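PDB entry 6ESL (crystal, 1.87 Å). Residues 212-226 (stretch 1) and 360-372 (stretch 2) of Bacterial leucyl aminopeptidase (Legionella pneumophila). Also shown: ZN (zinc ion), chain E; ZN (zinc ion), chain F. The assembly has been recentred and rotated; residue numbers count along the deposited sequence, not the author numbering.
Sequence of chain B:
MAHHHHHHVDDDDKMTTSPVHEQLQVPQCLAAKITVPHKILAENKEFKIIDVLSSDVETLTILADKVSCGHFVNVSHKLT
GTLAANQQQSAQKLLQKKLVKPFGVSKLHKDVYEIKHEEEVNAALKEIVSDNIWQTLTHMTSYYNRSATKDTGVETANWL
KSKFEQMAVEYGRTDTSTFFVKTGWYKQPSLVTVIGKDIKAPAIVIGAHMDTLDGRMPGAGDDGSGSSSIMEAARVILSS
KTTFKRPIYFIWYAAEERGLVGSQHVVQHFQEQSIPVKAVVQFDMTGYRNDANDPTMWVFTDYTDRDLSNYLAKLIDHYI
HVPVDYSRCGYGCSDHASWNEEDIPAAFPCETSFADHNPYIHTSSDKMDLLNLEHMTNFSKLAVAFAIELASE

Stretch 1 212-226: TLDGRMPGAGDDGSG
Stretch 2 360-372: YIHTSSDKMDLLN

One aspartate, D366, receives three successive backbone NH groups at the start of a helix: A220 N donates to D366 O (3.0 Å, N-H...O angle 164°), G221 N to D366 OD1 (2.8 Å, 154°) and D222 N to D366 OD2 (3.1 Å, 170°). The clamp uses an aspartate with chi1 180° and chi2 8°, its short side chain carrying both oxygens to adjacent NH groups. Its CA-to-CB bond runs sideways to stretch 1, but the carboxylate at its end comes nearer, so both oxygens reach NH groups that the first helical turn leaves without partners inside the helix.

The helix that supplies these NH groups begins at A220, with G219 at the N-cap position (phi/psi 51/44). It opens with a wide pi-type turn over 220-225, spanned by a weak S225 N to A220 O bond (2.7 Å); G224 N donates to G219 O at 2.9 Å, and S225 OG (chi1 p) to G221 O at 2.6 Å. Within this turn the peptide between D222 and D223 is cis, with phi/psi of -110/108 at D222 and -125/44 at D223. Glycine suits 219 because a CB there would clash with T212 CG2 and phi is positive. At G221 an ideal CB would sit a tight 3.0 Å from D366 OD1, so the bare CA leaves room for the carboxylate.

From M217 to A220 the two chain segments run in the same sense, M217 beside S364 (CA-CA 4.9 Å), G219 beside D366 (5.4 Å) and A220 beside K367 (5.0 Å); D222 CA then lies nearest I361 CA, at 6.3 Å. Stretch 2 reaches this register through two consecutive turns, type II from Y360 to T363, with H362 at phi/psi 63/30, and type I from T363 to D366. T363 (chi1 p) links them: its OG1 donates to Y360 O at 2.7 Å and accepts from S365 N at 3.0 Å. S364, chi1 m, donates from OG to R216 O at 2.7 Å.

Carbon and sulfur atoms of stretch 1 pack against the backbone of stretch 2. P218, C-gamma exo, points toward stretch 2 and places CB 3.5 Å from D366 O and CG 3.6 Å from S364 O. A220 is buried, its CB 3.3 Å from M368 N, with apolar contacts to M368 CG at 4.0 Å and L371 CD1 at 3.8 Å; the small methyl fits closely over the start of the 368-370 3-10 segment. L371 (m, t) points toward the helix. M217 (m, m, t) begins sideways, then brings SD to 3.6 Å from T363 O and CE to 3.6 Å from H362 O.

Two waters bridge the stretches. Water 1 accepts from G219 N (3.0 Å) and donates to T363 O (2.9 Å); water 2 accepts from H362 N (2.9 Å) and lies 2.6 Å from D366 OD2.

D222 (chi1 t, chi2 18°) joins the interface to the metals, OD1 at 2.0 Å from the chain F zinc and OD2 at 2.5 Å from the chain E zinc, as befits an aminopeptidase. H362, chi1 m, lies alongside, its NE2 3.1 Å from D222 OD2 and its CB 3.9 Å from L213 CD1. Altogether 650 Å² is buried, both sides summed.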

ATOM      1  N   THR B 212      12.534 -15.430  22.758  1.00 26.26           N
ATOM      2  CA  THR B 212      11.390 -15.211  23.610  1.00 26.25           C
ATOM      3  C   THR B 212      11.763 -14.332  24.756  1.00 27.08           C
ATOM      4  O   THR B 212      12.939 -13.886  24.921  1.00 28.97           O
ATOM      5  CB  THR B 212      10.894 -16.550  24.223  1.00 28.16           C
ATOM      6  OG1 THR B 212      11.886 -17.044  25.202  1.00 28.41           O
ATOM      7  CG2 THR B 212      10.611 -17.567  23.149  1.00 28.74           C
ATOM      8  N   LEU B 213      10.785 -14.057  25.592  1.00 28.32           N
ATOM      9  CA  LEU B 213      11.052 -13.406  26.877  1.00 30.34           C
ATOM     10  C   LEU B 213      11.741 -14.424  27.845  1.00 31.12           C
ATOM     11  O   LEU B 213      11.870 -15.622  27.549  1.00 29.41           O
ATOM     12  CB  LEU B 213       9.756 -12.868  27.499  1.00 31.56           C
ATOM     13  CG  LEU B 213       8.877 -11.851  26.823  1.00 33.94           C
ATOM     14  CD1 LEU B 213       7.965 -11.194  27.794  1.00 33.96           C
ATOM     15  CD2 LEU B 213       9.833 -10.914  26.174  1.00 36.84           C
ATOM     16  N   ASP B 214      12.132 -13.907  28.998  1.00 32.48           N
ATOM     17  CA  ASP B 214      12.536 -14.714  30.119  1.00 34.45           C
ATOM     18  C   ASP B 214      11.400 -15.417  30.836  1.00 35.49           C
ATOM     19  O   ASP B 214      10.228 -15.234  30.527  1.00 34.92           O
ATOM     20  CB  ASP B 214      13.331 -13.909  31.149  1.00 37.81           C
ATOM     21  CG  ASP B 214      14.562 -13.263  30.575  1.00 38.53           C
ATOM     22  OD1 ASP B 214      15.415 -13.998  30.039  1.00 37.15           O
ATOM     23  OD2 ASP B 214      14.621 -11.997  30.635  1.00 40.32           O
ATOM     24  N   GLY B 215      11.768 -16.293  31.803  1.00 36.79           N
ATOM     25  CA  GLY B 215      10.753 -17.169  32.414  1.00 37.22           C
ATOM     26  C   GLY B 215      10.455 -18.358  31.524  1.00 36.06           C
ATOM     27  O   GLY B 215      11.146 -18.666  30.568  1.00 35.29           O
ATOM     28  N   ARG B 216       9.365 -19.037  31.859  1.00 38.42           N
ATOM     29  CA  ARG B 216       8.951 -20.169  31.064  1.00 40.36           C
ATOM     30  C   ARG B 216       8.167 -19.670  29.871  1.00 36.40           C
ATOM     31  O   ARG B 216       6.993 -19.316  29.985  1.00 34.81           O
ATOM     32  CB  ARG B 216       7.994 -21.064  31.849  1.00 45.37           C
ATOM     33  CG  ARG B 216       7.517 -22.286  31.081  1.00 51.79           C
ATOM     34  CD  ARG B 216       8.682 -23.180  30.689  1.00 59.50           C
ATOM     35  NE  ARG B 216       8.243 -24.349  29.932  1.00 63.84           N
ATOM     36  CZ  ARG B 216       8.143 -24.388  28.608  1.00 59.22           C
ATOM     37  NH1 ARG B 216       8.451 -23.320  27.887  1.00 49.18           N
ATOM     38  NH2 ARG B 216       7.733 -25.496  28.003  1.00 62.52           N
ATOM     39  N   MET B 217       8.825 -19.644  28.722  1.00 35.09           N
ATOM     40  CA  MET B 217       8.192 -19.147  27.468  1.00 33.10           C
ATOM     41  C   MET B 217       8.390 -20.125  26.347  1.00 31.71           C
ATOM     42  O   MET B 217       9.384 -20.132  25.658  1.00 33.27           O
ATOM     43  CB  MET B 217       8.861 -17.807  27.148  1.00 33.54           C
ATOM     44  CG  MET B 217       8.641 -16.767  28.188  1.00 34.31           C
ATOM     45  SD  MET B 217       6.980 -16.099  28.142  1.00 33.66           S
ATOM     46  CE  MET B 217       6.896 -15.193  29.697  1.00 36.87           C
ATOM     47  N   PRO B 218       7.430 -21.030  26.180  1.00 30.56           N
ATOM     48  CA  PRO B 218       7.476 -21.909  24.993  1.00 31.06           C
ATOM     49  C   PRO B 218       7.508 -21.165  23.645  1.00 28.66           C
ATOM     50  O   PRO B 218       8.020 -21.680  22.662  1.00 28.84           O
ATOM     51  CB  PRO B 218       6.179 -22.737  25.085  1.00 31.51           C
ATOM     52  CG  PRO B 218       5.588 -22.396  26.375  1.00 32.06           C
ATOM     53  CD  PRO B 218       6.190 -21.141  26.943  1.00 30.25           C
ATOM     54  N   GLY B 219       6.957 -19.982  23.609  1.00 27.12           N
ATOM     55  CA  GLY B 219       7.016 -19.171  22.401  1.00 26.69           C
ATOM     56  C   GLY B 219       6.584 -19.835  21.145  1.00 26.72           C
ATOM     57  O   GLY B 219       7.243 -19.738  20.134  1.00 27.45           O
ATOM     58  N   ALA B 220       5.473 -20.561  21.210  1.00 26.72           N
ATOM     59  CA  ALA B 220       5.064 -21.312  20.067  1.00 25.79           C
ATOM     60  C   ALA B 220       4.691 -20.400  18.882  1.00 24.34           C
ATOM     61  O   ALA B 220       5.162 -20.567  17.761  1.00 23.72           O
ATOM     62  CB  ALA B 220       3.931 -22.252  20.474  1.00 27.21           C
ATOM     63  N   GLY B 221       3.702 -19.565  19.128  1.00 23.13           N
ATOM     64  CA  GLY B 221       3.248 -18.576  18.156  1.00 23.62           C
ATOM     65  C   GLY B 221       4.316 -17.544  17.901  1.00 21.89           C
ATOM     66  O   GLY B 221       4.737 -17.348  16.735  1.00 22.64           O
ATOM     67  N   ASP B 222       4.762 -16.944  18.985  1.00 22.41           N
ATOM     68  CA  ASP B 222       5.808 -15.955  18.845  1.00 23.04           C
ATOM     69  C   ASP B 222       7.132 -16.357  19.379  1.00 21.25           C
ATOM     70  O   ASP B 222       7.363 -16.269  20.581  1.00 24.17           O
ATOM     71  CB  ASP B 222       5.250 -14.748  19.624  1.00 22.28           C
ATOM     72  CG  ASP B 222       6.067 -13.493  19.489  1.00 25.00           C
ATOM     73  OD1 ASP B 222       6.894 -13.364  18.554  1.00 22.68           O
ATOM     74  OD2 ASP B 222       5.866 -12.617  20.346  1.00 26.28           O
ATOM     75  N   ASP B 223       8.119 -16.631  18.486  1.00 20.57           N
ATOM     76  CA  ASP B 223       8.006 -16.810  17.035  1.00 20.63           C
ATOM     77  C   ASP B 223       8.606 -18.149  16.655  1.00 22.29           C
ATOM     78  O   ASP B 223       9.262 -18.291  15.619  1.00 22.12           O
ATOM     79  CB  ASP B 223       8.691 -15.697  16.281  1.00 19.86           C
ATOM     80  CG  ASP B 223       8.468 -15.770  14.812  1.00 19.73           C
ATOM     81  OD1 ASP B 223       7.459 -16.318  14.346  1.00 19.47           O
ATOM     82  OD2 ASP B 223       9.315 -15.175  14.080  1.00 20.98           O
ATOM     83  N   GLY B 224       8.261 -19.154  17.461  1.00 23.12           N
ATOM     84  CA  GLY B 224       8.502 -20.528  17.091  1.00 23.87           C
ATOM     85  C   GLY B 224       7.905 -20.858  15.724  1.00 24.37           C
ATOM     86  O   GLY B 224       8.530 -21.483  14.896  1.00 25.40           O
ATOM     87  N   SER B 225       6.650 -20.418  15.539  1.00 23.42           N
ATOM     88  CA  SER B 225       5.892 -20.715  14.321  1.00 24.10           C
ATOM     89  C   SER B 225       6.619 -20.157  13.111  1.00 23.57           C
ATOM     90  O   SER B 225       6.857 -20.877  12.144  1.00 25.48           O
ATOM     91  CB  SER B 225       4.478 -20.166  14.453  1.00 23.49           C
ATOM     92  OG  SER B 225       4.461 -18.727  14.587  1.00 21.47           O
ATOM     93  N   GLY B 226       6.989 -18.904  13.128  1.00 23.36           N
ATOM     94  CA  GLY B 226       7.672 -18.357  11.983  1.00 22.68           C
ATOM     95  C   GLY B 226       9.025 -19.008  11.746  1.00 23.22           C
ATOM     96  O   GLY B 226       9.405 -19.301  10.597  1.00 23.71           O
ATOM     97  N   TYR B 360      -2.237 -15.199  23.875  1.00 26.31           N
ATOM     98  CA  TYR B 360      -1.286 -15.922  24.688  1.00 28.53           C
ATOM     99  C   TYR B 360       0.155 -15.559  24.477  1.00 27.37           C
ATOM    100  O   TYR B 360       1.008 -15.988  25.165  1.00 27.48           O
ATOM    101  CB  TYR B 360      -1.477 -17.410  24.531  1.00 28.76           C
ATOM    102  CG  TYR B 360      -2.897 -17.818  24.668  1.00 29.68           C
ATOM    103  CD1 TYR B 360      -3.543 -17.712  25.865  1.00 31.23           C
ATOM    104  CD2 TYR B 360      -3.598 -18.279  23.585  1.00 30.47           C
ATOM    105  CE1 TYR B 360      -4.848 -18.087  25.995  1.00 31.66           C
ATOM    106  CE2 TYR B 360      -4.904 -18.652  23.693  1.00 31.76           C
ATOM    107  CZ  TYR B 360      -5.524 -18.559  24.903  1.00 32.77           C
ATOM    108  OH  TYR B 360      -6.804 -18.925  25.016  1.00 31.89           O
ATOM    109  N   ILE B 361       0.392 -14.646  23.585  1.00 27.99           N
ATOM    110  CA  ILE B 361       1.713 -14.169  23.278  1.00 30.84           C
ATOM    111  C   ILE B 361       2.382 -13.568  24.543  1.00 28.63           C
ATOM    112  O   ILE B 361       1.734 -12.959  25.360  1.00 29.28           O
ATOM    113  CB  ILE B 361       1.546 -13.114  22.177  1.00 35.52           C
ATOM    114  CG1 ILE B 361       0.696 -11.959  22.640  1.00 37.29           C
ATOM    115  CG2 ILE B 361       1.071 -13.647  20.852  1.00 38.87           C
ATOM    116  CD1 ILE B 361       0.753 -10.865  21.606  1.00 42.76           C
ATOM    117  N   HIS B 362       3.676 -13.804  24.664  1.00 27.02           N
ATOM    118  CA  HIS B 362       4.505 -13.341  25.786  1.00 30.87           C
ATOM    119  C   HIS B 362       4.105 -13.915  27.135  1.00 32.51           C
ATOM    120  O   HIS B 362       4.243 -13.282  28.122  1.00 33.95           O
ATOM    121  CB  HIS B 362       4.637 -11.797  25.880  1.00 29.96           C
ATOM    122  CG  HIS B 362       5.139 -11.154  24.646  1.00 29.70           C
ATOM    123  ND1 HIS B 362       4.890  -9.844  24.346  1.00 27.95           N
ATOM    124  CD2 HIS B 362       5.887 -11.630  23.642  1.00 29.58           C
ATOM    125  CE1 HIS B 362       5.462  -9.542  23.210  1.00 28.25           C
ATOM    126  NE2 HIS B 362       6.074 -10.610  22.760  1.00 31.00           N
ATOM    127  N   THR B 363       3.569 -15.120  27.136  1.00 31.30           N
ATOM    128  CA  THR B 363       3.164 -15.825  28.346  1.00 33.29           C
ATOM    129  C   THR B 363       3.522 -17.283  28.227  1.00 32.22           C
ATOM    130  O   THR B 363       3.887 -17.731  27.187  1.00 31.77           O
ATOM    131  CB  THR B 363       1.645 -15.794  28.636  1.00 33.60           C
ATOM    132  OG1 THR B 363       0.947 -16.686  27.774  1.00 30.34           O
ATOM    133  CG2 THR B 363       1.057 -14.414  28.527  1.00 35.20           C
ATOM    134  N   SER B 364       3.480 -17.989  29.342  1.00 33.88           N
ATOM    135  CA  SER B 364       3.696 -19.439  29.341  1.00 35.37           C
ATOM    136  C   SER B 364       2.620 -20.183  28.650  1.00 32.80           C
ATOM    137  O   SER B 364       2.817 -21.318  28.384  1.00 33.25           O
ATOM    138  CB  SER B 364       3.729 -19.985  30.815  1.00 38.58           C
ATOM    139  OG  SER B 364       4.744 -19.240  31.447  1.00 47.21           O
ATOM    140  N   SER B 365       1.509 -19.563  28.332  1.00 32.61           N
ATOM    141  CA  SER B 365       0.450 -20.279  27.613  1.00 31.79           C
ATOM    142  C   SER B 365       0.608 -20.195  26.103  1.00 30.50           C
ATOM    143  O   SER B 365      -0.290 -20.599  25.405  1.00 30.13           O
ATOM    144  CB  SER B 365      -0.879 -19.673  27.988  1.00 30.85           C
ATOM    145  OG  SER B 365      -1.178 -19.952  29.302  1.00 30.70           O
ATOM    146  N   ASP B 366       1.692 -19.609  25.603  1.00 29.96           N
ATOM    147  CA  ASP B 366       1.893 -19.491  24.181  1.00 28.66           C
ATOM    148  C   ASP B 366       2.416 -20.835  23.745  1.00 28.58           C
ATOM    149  O   ASP B 366       3.546 -21.017  23.462  1.00 27.60           O
ATOM    150  CB  ASP B 366       2.822 -18.328  23.789  1.00 28.22           C
ATOM    151  CG  ASP B 366       3.036 -18.202  22.280  1.00 27.62           C
ATOM    152  OD1 ASP B 366       2.396 -18.877  21.486  1.00 28.79           O
ATOM    153  OD2 ASP B 366       3.883 -17.449  21.884  1.00 28.97           O
ATOM    154  N   LYS B 367       1.470 -21.752  23.654  1.00 30.28           N
ATOM    155  CA  LYS B 367       1.717 -23.136  23.334  1.00 33.36           C
ATOM    156  C   LYS B 367       1.258 -23.614  21.971  1.00 32.57           C
ATOM    157  O   LYS B 367       0.289 -23.170  21.448  1.00 29.11           O
ATOM    158  CB  LYS B 367       1.076 -24.026  24.391  1.00 37.89           C
ATOM    159  CG  LYS B 367       1.696 -23.925  25.759  1.00 42.13           C
ATOM    160  CD  LYS B 367       0.983 -24.777  26.767  1.00 45.72           C
ATOM    161  CE  LYS B 367       1.231 -24.270  28.159  1.00 50.77           C
ATOM    162  NZ  LYS B 367       0.476 -24.980  29.214  1.00 53.81           N
ATOM    163  N   MET B 368       1.911 -24.667  21.532  1.00 32.96           N
ATOM    164  CA  MET B 368       1.750 -25.289  20.249  1.00 35.24           C
ATOM    165  C   MET B 368       0.313 -25.738  19.948  1.00 34.61           C
ATOM    166  O   MET B 368      -0.183 -25.599  18.858  1.00 32.70           O
ATOM    167  CB  MET B 368       2.574 -26.533  20.333  1.00 36.72           C
ATOM    168  CG  MET B 368       4.006 -26.285  20.409  1.00 39.41           C
ATOM    169  SD  MET B 368       4.862 -27.820  20.590  1.00 39.27           S
ATOM    170  CE  MET B 368       4.583 -28.357  18.959  1.00 38.55           C
ATOM    171  N   ASP B 369      -0.361 -26.237  20.958  1.00 36.65           N
ATOM    172  CA  ASP B 369      -1.717 -26.731  20.853  1.00 41.19           C
ATOM    173  C   ASP B 369      -2.778 -25.714  20.508  1.00 39.98           C
ATOM    174  O   ASP B 369      -3.841 -26.095  20.132  1.00 40.59           O
ATOM    175  CB  ASP B 369      -2.091 -27.555  22.065  1.00 47.77           C
ATOM    176  CG  ASP B 369      -1.380 -28.872  22.088  1.00 54.17           C
ATOM    177  OD1 ASP B 369      -0.826 -29.276  21.069  1.00 57.98           O
ATOM    178  OD2 ASP B 369      -1.357 -29.515  23.128  1.00 64.08           O
ATOM    179  N   LEU B 370      -2.520 -24.440  20.759  1.00 37.22           N
ATOM    180  CA  LEU B 370      -3.409 -23.382  20.363  1.00 37.83           C
ATOM    181  C   LEU B 370      -3.212 -22.965  18.873  1.00 33.77           C
ATOM    182  O   LEU B 370      -3.976 -22.223  18.370  1.00 33.45           O
ATOM    183  CB  LEU B 370      -3.268 -22.223  21.330  1.00 38.79           C
ATOM    184  CG  LEU B 370      -3.484 -22.607  22.788  1.00 40.35           C
ATOM    185  CD1 LEU B 370      -2.858 -21.666  23.771  1.00 40.89           C
ATOM    186  CD2 LEU B 370      -4.920 -22.862  23.161  1.00 45.50           C
ATOM    187  N   LEU B 371      -2.168 -23.446  18.217  1.00 32.61           N
ATOM    188  CA  LEU B 371      -1.849 -23.138  16.829  1.00 31.30           C
ATOM    189  C   LEU B 371      -2.493 -24.038  15.775  1.00 32.03           C
ATOM    190  O   LEU B 371      -2.977 -25.064  16.097  1.00 36.93           O
ATOM    191  CB  LEU B 371      -0.354 -23.072  16.597  1.00 31.38           C
ATOM    192  CG  LEU B 371       0.484 -22.282  17.596  1.00 30.82           C
ATOM    193  CD1 LEU B 371       1.936 -22.311  17.205  1.00 31.19           C
ATOM    194  CD2 LEU B 371      -0.019 -20.877  17.748  1.00 30.28           C
ATOM    195  N   ASN B 372      -2.452 -23.627  14.523  1.00 30.68           N
ATOM    196  CA  ASN B 372      -3.066 -24.313  13.403  1.00 29.93           C
ATOM    197  C   ASN B 372      -1.965 -24.620  12.372  1.00 29.55           C
ATOM    198  O   ASN B 372      -1.307 -23.727  11.774  1.00 28.71           O
ATOM    199  CB  ASN B 372      -4.086 -23.386  12.821  1.00 29.94           C
ATOM    200  CG  ASN B 372      -4.864 -23.988  11.675  1.00 31.49           C
ATOM    201  OD1 ASN B 372      -4.351 -24.145  10.552  1.00 29.25           O
ATOM    202  ND2 ASN B 372      -6.165 -24.242  11.943  1.00 31.88           N
TER
HETATM  203 ZN    ZN E 401       7.265 -10.646  19.771  1.00 74.30          ZN
HETATM  204 ZN    ZN F 402       7.474 -11.887  17.402  1.00 23.88          ZN
HETATM  205  O   HOH W   1       6.052 -17.682  25.309  1.00 26.41           O
HETATM  206  O   HOH W   2       5.343 -15.803  23.321  1.00 28.86           O
HETATM  207  O   HOH W   3       5.490 -10.965  17.439  1.00 17.30           O